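Local atomic coordinates of elongation factor 1-beta (Pyrococcus horikoshii OT-3, PDB entry 7CSL), a protein that probably promotes the exchange of GDP for GTP on elongation factor 1-alpha, regenerating the GTP-bound form that takes up aminoacyl-tRNA. Residues C[5-10]-C[54-59]; C[25-30]-C[76-81]; C[31-36]-C[68-73]. All blocks are in the same frame, centred on the assembly; numbering follows the deposited sequence.

Contact 1. Residues C[5-10]-C[54-59]; sequences NLVGVI and KFYVLG
Two antiparallel strands begin their pairing at a classic beta bulge, where Asn5 and Leu6 both face Gly59. Gly59 O accepts both amide hydrogens: Asn5 N lies in its carbonyl plane at 3.0 Å, whereas Leu6 N sits 53° out of that plane. Gly59 N donates in return to Leu6 O at 2.7 Å. From there the antiparallel pairs follow one another in register. Val7 pairs with Leu58 at a non-hydrogen-bonded site, its CG2, anti to the backbone N, lying 4.1 Å from Leu58 CD2. Gly8 N then reaches Val57 O at 2.8 Å in a nearly straight bond. Val9 and Tyr56 run side by side; Val9 CG2 touches Tyr56 CE2 at 3.6 Å, while Val9 CG1 lies over one ring face toward the rim. The Tyr56 hydroxyl accepts from Lys54 NZ. Ile10 and Phe55 exchange two backbone hydrogen bonds, and Ile10 CD1 meets Val57 CG2 at 3.9 Å. Val7, Val9 and Tyr56 pack on a chain of another protein, consistent with a binding face, and Leu6 touches it too. On the other face Leu6 and Val57 touch Phe67, and Ile10 touches Phe74, of helix 67-75, while strands 37-47 and 80-90 flank the pair.

Contact 2. Residues C[25-30]-C[76-81]; sequences EEKLKK and EVENVE
In the ferredoxin-like fold, a beta-alpha-beta-beta-alpha-beta chain with both helices on one side of an antiparallel sheet, this contact sets the C-terminal part of helix 21-29 against the link from helix 67-75 into strand 80-90. That link makes a type II beta turn from Val77 to Val80, with Asn79 in the positive-phi position (phi 76°) and a weak closing bond from Val80 N to Val77 O. The turn brings Val77 and Val80 together against Leu28. One branch of Leu28 does the work: CD2 lies 4.0 Å from Val77 CB and equally 4.0 Å from Val80 CG2, so the leucine tip bridges the two ends of the turn. Its CG stands anti to the carbonyl carbon, and the same side chain touches Leu53 and Phe55 of the sheet. Leu24, one helical turn earlier, also packs on both valines. Beside Leu28, Val77 CG1, anti to its own backbone N, comes within 3.7 Å of Lys27 CB. Away from the turn, Lys29 NZ forms a salt bridge with Glu25 OE2, on its anti lone pair, at 2.6 Å, while Glu25 OE1 pairs with Arg43. Lys27 and Glu78 fall short of a direct salt bridge, and a water joins them instead, accepting from Lys27 NZ at 2.7 Å and donating to Glu78 OE1 at 2.6 Å.

Contact 3. Residues C[31-36]-C[68-73]; sequences VIPEKY and DEVAEK
The irregular chain 31-36 runs past one side of helix segment 68-73, with no hydrogen bond directly between them, and folds into a type I beta turn closed by Tyr36 N on Pro33 O at 2.8 Å. Val70 carries the contact, its two methyls dividing the work. CG2, anti to the carbonyl carbon, stands over the centre of the Tyr36 ring, 3.7 Å from the centroid and only 6° off the normal, a CH-pi contact made tip to tip. Pro33 CD flanks the same methyl at 4.1 Å. The other methyl, CG1, meets Ile32 CG1, also at 4.1 Å. In this ferredoxin-like fold the segment connects helix 21-29 to strand 37-47, so the valine joins the end of one helical crossover to the helix of the other. Val31 and Ile32 extend that join by touching Phe74. Farther along the helix, Lys73 CB lies 3.8 Å from Val31 O, while the end of its side chain leads away. The phenol end of Tyr36 is held twice, by Ser66 N and by a water in the ring plane. That water lies 2.4 Å from Tyr36 OH and donates to Glu69 OE1 at 2.7 Å; its bond from Lys35 NZ is weak.

In the fold
From the N terminus, strand 6-14 comes first, and its partner 54-59 arrives only after helix 21-29 and strand 37-47, on the second arm of the hairpin, where contact 1 closes. The first segments of contacts 2 and 3 follow one another directly in that interval, and their partners come after 59, so both cross contact 1. Of these two, contact 3 closes first, at 68-73, and contact 2 encloses it, closing at 76-81. Contact 1 joins two central strands; contact 3 ties the loop after the first helix to the second helix, and contact 2 ties the first helix to the turn that leaves the second. Phe55 against Leu28, Ile10 against Val70, and Val77 against Val31 make the three contacts continuous.

Contact 1. Residues C[5-10]-C[54-59]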
loop_
_atom_site.group_PDB
_atom_site.type_symbol
_atom_site.label_atom_id
_atom_site.label_comp_id
_atom_site.label_asym_id
_atom_site.label_seq_id
_atom_site.Cartn_x
_atom_site.Cartn_y
_atom_site.Cartn_z
ATOM N N ASN C 5 8.673 15.819 -3.817
ATOM C CA ASN C 5 7.696 15.166 -4.690
ATOM C C ASN C 5 6.954 13.963 -4.091
ATOM O O ASN C 5 6.250 13.285 -4.813
ATOM C CB ASN C 5 8.364 14.807 -6.015
ATOM C CG ASN C 5 9.474 13.814 -5.846
ATOM O OD1 ASN C 5 9.699 13.303 -4.770
ATOM N ND2 ASN C 5 10.170 13.516 -6.923
ATOM N N LEU C 6 7.090 13.749 -2.779
ATOM C CA LEU C 6 6.557 12.588 -2.075
ATOM C C LEU C 6 5.960 13.019 -0.715
ATOM O O LEU C 6 6.557 13.790 0.019
ATOM C CB LEU C 6 7.687 11.596 -1.865
ATOM C CG LEU C 6 7.391 10.151 -1.560
ATOM C CD1 LEU C 6 6.476 9.533 -2.648
ATOM C CD2 LEU C 6 8.704 9.395 -1.415
ATOM N N VAL C 7 4.721 12.615 -0.450
ATOM C CA VAL C 7 4.128 12.772 0.869
ATOM C C VAL C 7 4.027 11.389 1.534
ATOM O O VAL C 7 3.643 10.413 0.905
ATOM C CB VAL C 7 2.777 13.496 0.783
ATOM C CG1 VAL C 7 1.716 12.600 0.197
ATOM C CG2 VAL C 7 2.363 13.987 2.154
ATOM N N GLY C 8 4.451 11.288 2.778
ATOM C CA GLY C 8 4.242 10.054 3.554
ATOM C C GLY C 8 3.442 10.368 4.801
ATOM O O GLY C 8 3.828 11.265 5.556
ATOM N N VAL C 9 2.322 9.674 5.028
ATOM C CA VAL C 9 1.511 9.929 6.239
ATOM C C VAL C 9 2.023 9.052 7.344
ATOM O O VAL C 9 2.014 7.835 7.174
ATOM C CB VAL C 9 0.028 9.740 5.957
ATOM C CG1 VAL C 9 -0.854 10.033 7.201
ATOM C CG2 VAL C 9 -0.354 10.629 4.787
ATOM N N ILE C 10 2.555 9.653 8.432
ATOM C CA ILE C 10 3.033 8.894 9.585
ATOM C C ILE C 10 2.091 9.032 10.790
ATOM O O ILE C 10 1.898 10.129 11.287
ATOM C CB ILE C 10 4.498 9.296 10.046
ATOM C CG1 ILE C 10 5.514 9.021 8.931
ATOM C CG2 ILE C 10 4.840 8.534 11.313
ATOM C CD1 ILE C 10 6.936 9.460 9.244
ATOM N N LYS C 54 -1.475 12.476 12.920
ATOM C CA LYS C 54 -1.089 12.091 11.554
ATOM C C LYS C 54 -0.301 13.211 10.880
ATOM O O LYS C 54 -0.826 14.255 10.563
ATOM C CB LYS C 54 -2.328 11.687 10.767
ATOM C CG LYS C 54 -2.795 10.283 11.139
ATOM C CD LYS C 54 -4.225 10.021 10.684
ATOM C CE LYS C 54 -4.409 9.995 9.177
ATOM N NZ LYS C 54 -4.913 11.284 8.621
ATOM N N PHE C 55 1.001 12.974 10.755
ATOM C CA PHE C 55 1.964 13.862 10.148
ATOM C C PHE C 55 2.104 13.610 8.644
ATOM O O PHE C 55 2.497 12.535 8.230
ATOM C CB PHE C 55 3.331 13.661 10.814
ATOM C CG PHE C 55 3.411 14.223 12.217
ATOM C CD1 PHE C 55 2.803 13.575 13.273
ATOM C CD2 PHE C 55 4.096 15.407 12.474
ATOM C CE1 PHE C 55 2.889 14.097 14.553
ATOM C CE2 PHE C 55 4.184 15.934 13.744
ATOM C CZ PHE C 55 3.567 15.298 14.774
ATOM N N TYR C 56 1.807 14.624 7.849
ATOM C CA TYR C 56 1.966 14.583 6.392
ATOM C C TYR C 56 3.389 15.047 6.093
ATOM O O TYR C 56 3.646 16.234 5.864
ATOM C CB TYR C 56 0.889 15.413 5.729
ATOM C CG TYR C 56 -0.459 14.775 5.903
ATOM C CD1 TYR C 56 -1.071 14.714 7.169
ATOM C CD2 TYR C 56 -1.108 14.180 4.840
ATOM C CE1 TYR C 56 -2.283 14.072 7.359
ATOM C CE2 TYR C 56 -2.354 13.554 5.012
ATOM C CZ TYR C 56 -2.937 13.505 6.280
ATOM O OH TYR C 56 -4.170 12.885 6.495
ATOM N N VAL C 57 4.312 14.097 6.125
ATOM C CA VAL C 57 5.736 14.400 5.922
ATOM C C VAL C 57 6.022 14.508 4.421
ATOM O O VAL C 57 5.662 13.613 3.682
ATOM C CB VAL C 57 6.627 13.328 6.563
ATOM C CG1 VAL C 57 8.114 13.697 6.514
ATOM C CG2 VAL C 57 6.250 13.124 8.047
ATOM N N LEU C 58 6.733 15.577 4.023
ATOM C CA LEU C 58 7.191 15.801 2.673
ATOM C C LEU C 58 8.601 15.268 2.491
ATOM O O LEU C 58 9.513 15.485 3.323
ATOM C CB LEU C 58 7.165 17.298 2.321
ATOM C CG LEU C 58 5.820 17.959 2.581
ATOM C CD1 LEU C 58 5.889 19.460 2.423
ATOM C CD2 LEU C 58 4.768 17.307 1.669
ATOM N N GLY C 59 8.800 14.585 1.393
ATOM C CA GLY C 59 10.108 14.034 1.059
ATOM C C GLY C 59 10.333 13.958 -0.440
ATOM O O GLY C 59 9.662 14.649 -1.218
#

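Contact 2. Residues C[25-30]-C[76-81]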
loop_
_atom_site.group_PDB
_atom_site.type_symbol
_atom_site.label_atom_id
_atom_site.label_comp_id
_atom_site.label_asym_id
_atom_site.label_seq_id
_atom_site.Cartn_x
_atom_site.Cartn_y
_atom_site.Cartn_z
ATOM N N GLU C 25 2.892 17.147 19.731
ATOM C CA GLU C 25 3.038 17.658 18.360
ATOM C C GLU C 25 4.269 18.527 18.211
ATOM O O GLU C 25 5.065 18.324 17.301
ATOM C CB GLU C 25 1.814 18.455 17.962
ATOM C CG GLU C 25 1.787 18.913 16.505
ATOM C CD GLU C 25 0.505 19.635 16.181
ATOM O OE1 GLU C 25 -0.523 19.252 16.779
ATOM O OE2 GLU C 25 0.525 20.570 15.342
ATOM N N GLU C 26 4.413 19.487 19.122
ATOM C CA GLU C 26 5.524 20.433 19.093
ATOM C C GLU C 26 6.877 19.719 19.149
ATOM O O GLU C 26 7.828 20.176 18.515
ATOM C CB GLU C 26 5.409 21.461 20.245
ATOM C CG GLU C 26 6.246 22.723 20.043
ATOM C CD GLU C 26 6.622 23.442 21.343
ATOM O OE1 GLU C 26 5.706 23.907 22.066
ATOM O OE2 GLU C 26 7.841 23.559 21.630
ATOM N N LYS C 27 6.963 18.646 19.944
ATOM C CA LYS C 27 8.210 17.888 20.131
ATOM C C LYS C 27 8.549 17.058 18.915
ATOM O O LYS C 27 9.726 16.938 18.506
ATOM C CB LYS C 27 8.130 16.947 21.354
ATOM C CG LYS C 27 8.647 17.566 22.656
ATOM C CD LYS C 27 7.914 17.054 23.890
ATOM C CE LYS C 27 8.649 17.378 25.195
ATOM N NZ LYS C 27 9.377 16.193 25.754
ATOM N N LEU C 28 7.522 16.423 18.371
ATOM C CA LEU C 28 7.672 15.630 17.160
ATOM C C LEU C 28 8.099 16.498 15.985
ATOM O O LEU C 28 8.923 16.091 15.181
ATOM C CB LEU C 28 6.341 14.973 16.825
ATOM C CG LEU C 28 5.945 13.896 17.807
ATOM C CD1 LEU C 28 4.461 13.541 17.591
ATOM C CD2 LEU C 28 6.857 12.693 17.651
ATOM N N LYS C 29 7.535 17.694 15.889
ATOM C CA LYS C 29 7.909 18.589 14.795
ATOM C C LYS C 29 9.416 18.880 14.806
ATOM O O LYS C 29 10.036 18.862 13.758
ATOM C CB LYS C 29 7.087 19.864 14.821
ATOM C CG LYS C 29 5.669 19.689 14.297
ATOM C CD LYS C 29 4.787 20.873 14.675
ATOM C CE LYS C 29 3.524 20.894 13.842
ATOM N NZ LYS C 29 2.520 21.872 14.346
ATOM N N LYS C 30 10.005 19.051 15.992
ATOM C CA LYS C 30 11.428 19.400 16.119
ATOM C C LYS C 30 12.406 18.275 15.728
ATOM O O LYS C 30 13.578 18.553 15.565
ATOM C CB LYS C 30 11.744 19.879 17.560
ATOM C CG LYS C 30 11.028 21.178 17.947
ATOM C CD LYS C 30 11.128 21.479 19.455
ATOM C CE LYS C 30 12.557 21.810 19.860
ATOM N NZ LYS C 30 12.669 22.685 21.075
ATOM N N GLU C 76 11.363 7.836 19.477
ATOM C CA GLU C 76 12.234 8.208 20.577
ATOM C C GLU C 76 11.598 9.296 21.453
ATOM O O GLU C 76 12.006 9.466 22.602
ATOM C CB GLU C 76 13.607 8.665 20.052
ATOM C CG GLU C 76 14.450 7.522 19.465
ATOM C CD GLU C 76 15.526 7.952 18.456
ATOM O OE1 GLU C 76 15.710 9.167 18.206
ATOM O OE2 GLU C 76 16.201 7.056 17.891
ATOM N N VAL C 77 10.607 10.029 20.930
ATOM C CA VAL C 77 10.029 11.161 21.671
ATOM C C VAL C 77 9.125 10.690 22.812
ATOM O O VAL C 77 8.425 9.665 22.691
ATOM C CB VAL C 77 9.287 12.143 20.740
ATOM C CG1 VAL C 77 8.600 13.263 21.509
ATOM C CG2 VAL C 77 10.248 12.742 19.733
ATOM N N GLU C 78 9.168 11.444 23.918
ATOM C CA GLU C 78 8.444 11.126 25.158
ATOM C C GLU C 78 6.944 11.114 24.868
ATOM O O GLU C 78 6.447 11.993 24.161
ATOM C CB GLU C 78 8.748 12.202 26.208
ATOM C CG GLU C 78 8.231 11.955 27.613
ATOM C CD GLU C 78 8.517 13.152 28.510
ATOM O OE1 GLU C 78 7.562 13.852 28.921
ATOM O OE2 GLU C 78 9.715 13.434 28.752
ATOM N N ASN C 79 6.263 10.094 25.388
ATOM C CA ASN C 79 4.809 9.881 25.225
ATOM C C ASN C 79 4.329 9.339 23.861
ATOM O O ASN C 79 3.149 9.394 23.545
ATOM C CB ASN C 79 4.019 11.129 25.605
ATOM C CG ASN C 79 4.196 11.516 27.055
ATOM O OD1 ASN C 79 4.796 10.786 27.845
ATOM N ND2 ASN C 79 3.639 12.657 27.419
ATOM N N VAL C 80 5.250 8.800 23.083
ATOM C CA VAL C 80 4.943 8.131 21.865
ATOM C C VAL C 80 4.948 6.643 22.088
ATOM O O VAL C 80 5.989 6.075 22.374
ATOM C CB VAL C 80 5.976 8.438 20.790
ATOM C CG1 VAL C 80 5.718 7.624 19.531
ATOM C CG2 VAL C 80 6.002 9.950 20.490
ATOM N N GLU C 81 3.803 6.002 21.826
ATOM C CA GLU C 81 3.697 4.542 21.810
ATOM C C GLU C 81 4.230 3.867 20.536
ATOM O O GLU C 81 4.914 2.839 20.592
ATOM C CB GLU C 81 2.207 4.156 22.003
ATOM C CG GLU C 81 1.964 2.666 22.106
ATOM C CD GLU C 81 2.454 2.068 23.417
ATOM O OE1 GLU C 81 2.941 2.821 24.247
ATOM O OE2 GLU C 81 2.329 0.846 23.625
HETATM O O HOH W 1 7.115 15.546 27.045
#

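Contact 3. Residues C[31-36]-C[68-73]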
loop_
_atom_site.group_PDB
_atom_site.type_symbol
_atom_site.label_atom_id
_atom_site.label_comp_id
_atom_site.label_asym_id
_atom_site.label_seq_id
_atom_site.Cartn_x
_atom_site.Cartn_y
_atom_site.Cartn_z
ATOM N N VAL C 31 11.948 17.018 15.642
ATOM C CA VAL C 31 12.831 15.885 15.296
ATOM C C VAL C 31 12.686 15.393 13.850
ATOM O O VAL C 31 13.396 14.503 13.480
ATOM C CB VAL C 31 12.684 14.661 16.248
ATOM C CG1 VAL C 31 12.933 15.074 17.687
ATOM C CG2 VAL C 31 11.315 13.941 16.104
ATOM N N ILE C 32 11.762 15.940 13.053
ATOM C CA ILE C 32 11.794 15.701 11.585
ATOM C C ILE C 32 13.115 16.265 11.011
ATOM O O ILE C 32 13.393 17.448 11.153
ATOM C CB ILE C 32 10.639 16.385 10.855
ATOM C CG1 ILE C 32 9.280 15.818 11.336
ATOM C CG2 ILE C 32 10.769 16.191 9.345
ATOM C CD1 ILE C 32 8.144 16.784 11.137
ATOM N N PRO C 33 13.917 15.428 10.337
ATOM C CA PRO C 33 15.187 15.938 9.794
ATOM C C PRO C 33 15.042 17.036 8.738
ATOM O O PRO C 33 14.044 17.072 8.004
ATOM C CB PRO C 33 15.834 14.698 9.201
ATOM C CG PRO C 33 15.222 13.545 9.916
ATOM C CD PRO C 33 13.809 13.966 10.212
ATOM N N GLU C 34 16.066 17.885 8.648
ATOM C CA GLU C 34 16.044 19.104 7.858
ATOM C C GLU C 34 15.630 18.911 6.397
ATOM O O GLU C 34 14.930 19.764 5.870
ATOM C CB GLU C 34 17.405 19.846 7.907
ATOM C CG GLU C 34 17.377 21.249 7.277
ATOM C CD GLU C 34 18.753 21.924 7.177
ATOM O OE1 GLU C 34 19.609 21.688 8.060
ATOM O OE2 GLU C 34 18.978 22.719 6.224
ATOM N N LYS C 35 16.078 17.842 5.746
ATOM C CA LYS C 35 15.729 17.619 4.338
ATOM C C LYS C 35 14.280 17.129 4.141
ATOM O O LYS C 35 13.853 17.073 3.000
ATOM C CB LYS C 35 16.686 16.671 3.596
ATOM C CG LYS C 35 16.671 15.204 4.001
ATOM C CD LYS C 35 17.707 14.441 3.162
ATOM C CE LYS C 35 17.584 12.927 3.252
ATOM N NZ LYS C 35 17.566 12.482 4.669
ATOM N N TYR C 36 13.547 16.811 5.215
ATOM C CA TYR C 36 12.088 16.541 5.102
ATOM C C TYR C 36 11.326 17.816 5.425
ATOM O O TYR C 36 11.863 18.722 6.037
ATOM C CB TYR C 36 11.681 15.395 6.013
ATOM C CG TYR C 36 12.442 14.135 5.765
ATOM C CD1 TYR C 36 12.033 13.224 4.810
ATOM C CD2 TYR C 36 13.587 13.842 6.478
ATOM C CE1 TYR C 36 12.752 12.069 4.591
ATOM C CE2 TYR C 36 14.310 12.691 6.262
ATOM C CZ TYR C 36 13.892 11.815 5.314
ATOM O OH TYR C 36 14.570 10.663 5.082
ATOM N N ASP C 68 10.349 5.829 7.037
ATOM C CA ASP C 68 10.592 4.913 8.144
ATOM C C ASP C 68 11.611 5.473 9.142
ATOM O O ASP C 68 11.494 5.215 10.327
ATOM C CB ASP C 68 11.090 3.529 7.648
ATOM C CG ASP C 68 9.943 2.557 7.300
ATOM O OD1 ASP C 68 8.786 2.978 7.139
ATOM O OD2 ASP C 68 10.211 1.357 7.184
ATOM N N GLU C 69 12.594 6.233 8.661
ATOM C CA GLU C 69 13.607 6.809 9.535
ATOM C C GLU C 69 13.002 7.986 10.257
ATOM O O GLU C 69 13.390 8.244 11.393
ATOM C CB GLU C 69 14.879 7.194 8.770
ATOM C CG GLU C 69 15.640 5.992 8.233
ATOM C CD GLU C 69 16.858 6.344 7.373
ATOM O OE1 GLU C 69 17.227 7.537 7.299
ATOM O OE2 GLU C 69 17.445 5.415 6.754
ATOM N N VAL C 70 12.006 8.664 9.652
ATOM C CA VAL C 70 11.386 9.769 10.341
ATOM C C VAL C 70 10.583 9.166 11.479
ATOM O O VAL C 70 10.648 9.681 12.593
ATOM C CB VAL C 70 10.603 10.745 9.451
ATOM C CG1 VAL C 70 10.127 11.941 10.250
ATOM C CG2 VAL C 70 11.451 11.246 8.312
ATOM N N ALA C 71 9.847 8.076 11.213
ATOM C CA ALA C 71 9.110 7.361 12.254
ATOM C C ALA C 71 9.963 6.882 13.434
ATOM O O ALA C 71 9.490 6.914 14.558
ATOM C CB ALA C 71 8.263 6.204 11.681
ATOM N N GLU C 72 11.200 6.449 13.204
ATOM C CA GLU C 72 12.115 6.119 14.324
ATOM C C GLU C 72 12.482 7.332 15.175
ATOM O O GLU C 72 12.555 7.241 16.378
ATOM C CB GLU C 72 13.432 5.490 13.820
ATOM C CG GLU C 72 13.298 4.317 12.871
ATOM C CD GLU C 72 12.130 3.399 13.175
ATOM O OE1 GLU C 72 11.879 3.127 14.366
ATOM O OE2 GLU C 72 11.465 2.924 12.221
ATOM N N LYS C 73 12.704 8.476 14.557
ATOM C CA LYS C 73 12.960 9.682 15.332
ATOM C C LYS C 73 11.778 10.002 16.220
ATOM O O LYS C 73 11.953 10.217 17.411
ATOM C CB LYS C 73 13.383 10.859 14.441
ATOM C CG LYS C 73 14.729 10.601 13.763
ATOM C CD LYS C 73 15.909 10.599 14.750
ATOM C CE LYS C 73 17.222 10.212 14.071
ATOM N NZ LYS C 73 18.312 10.126 15.076
HETATM O O HOH W 2 16.451 9.959 6.408
#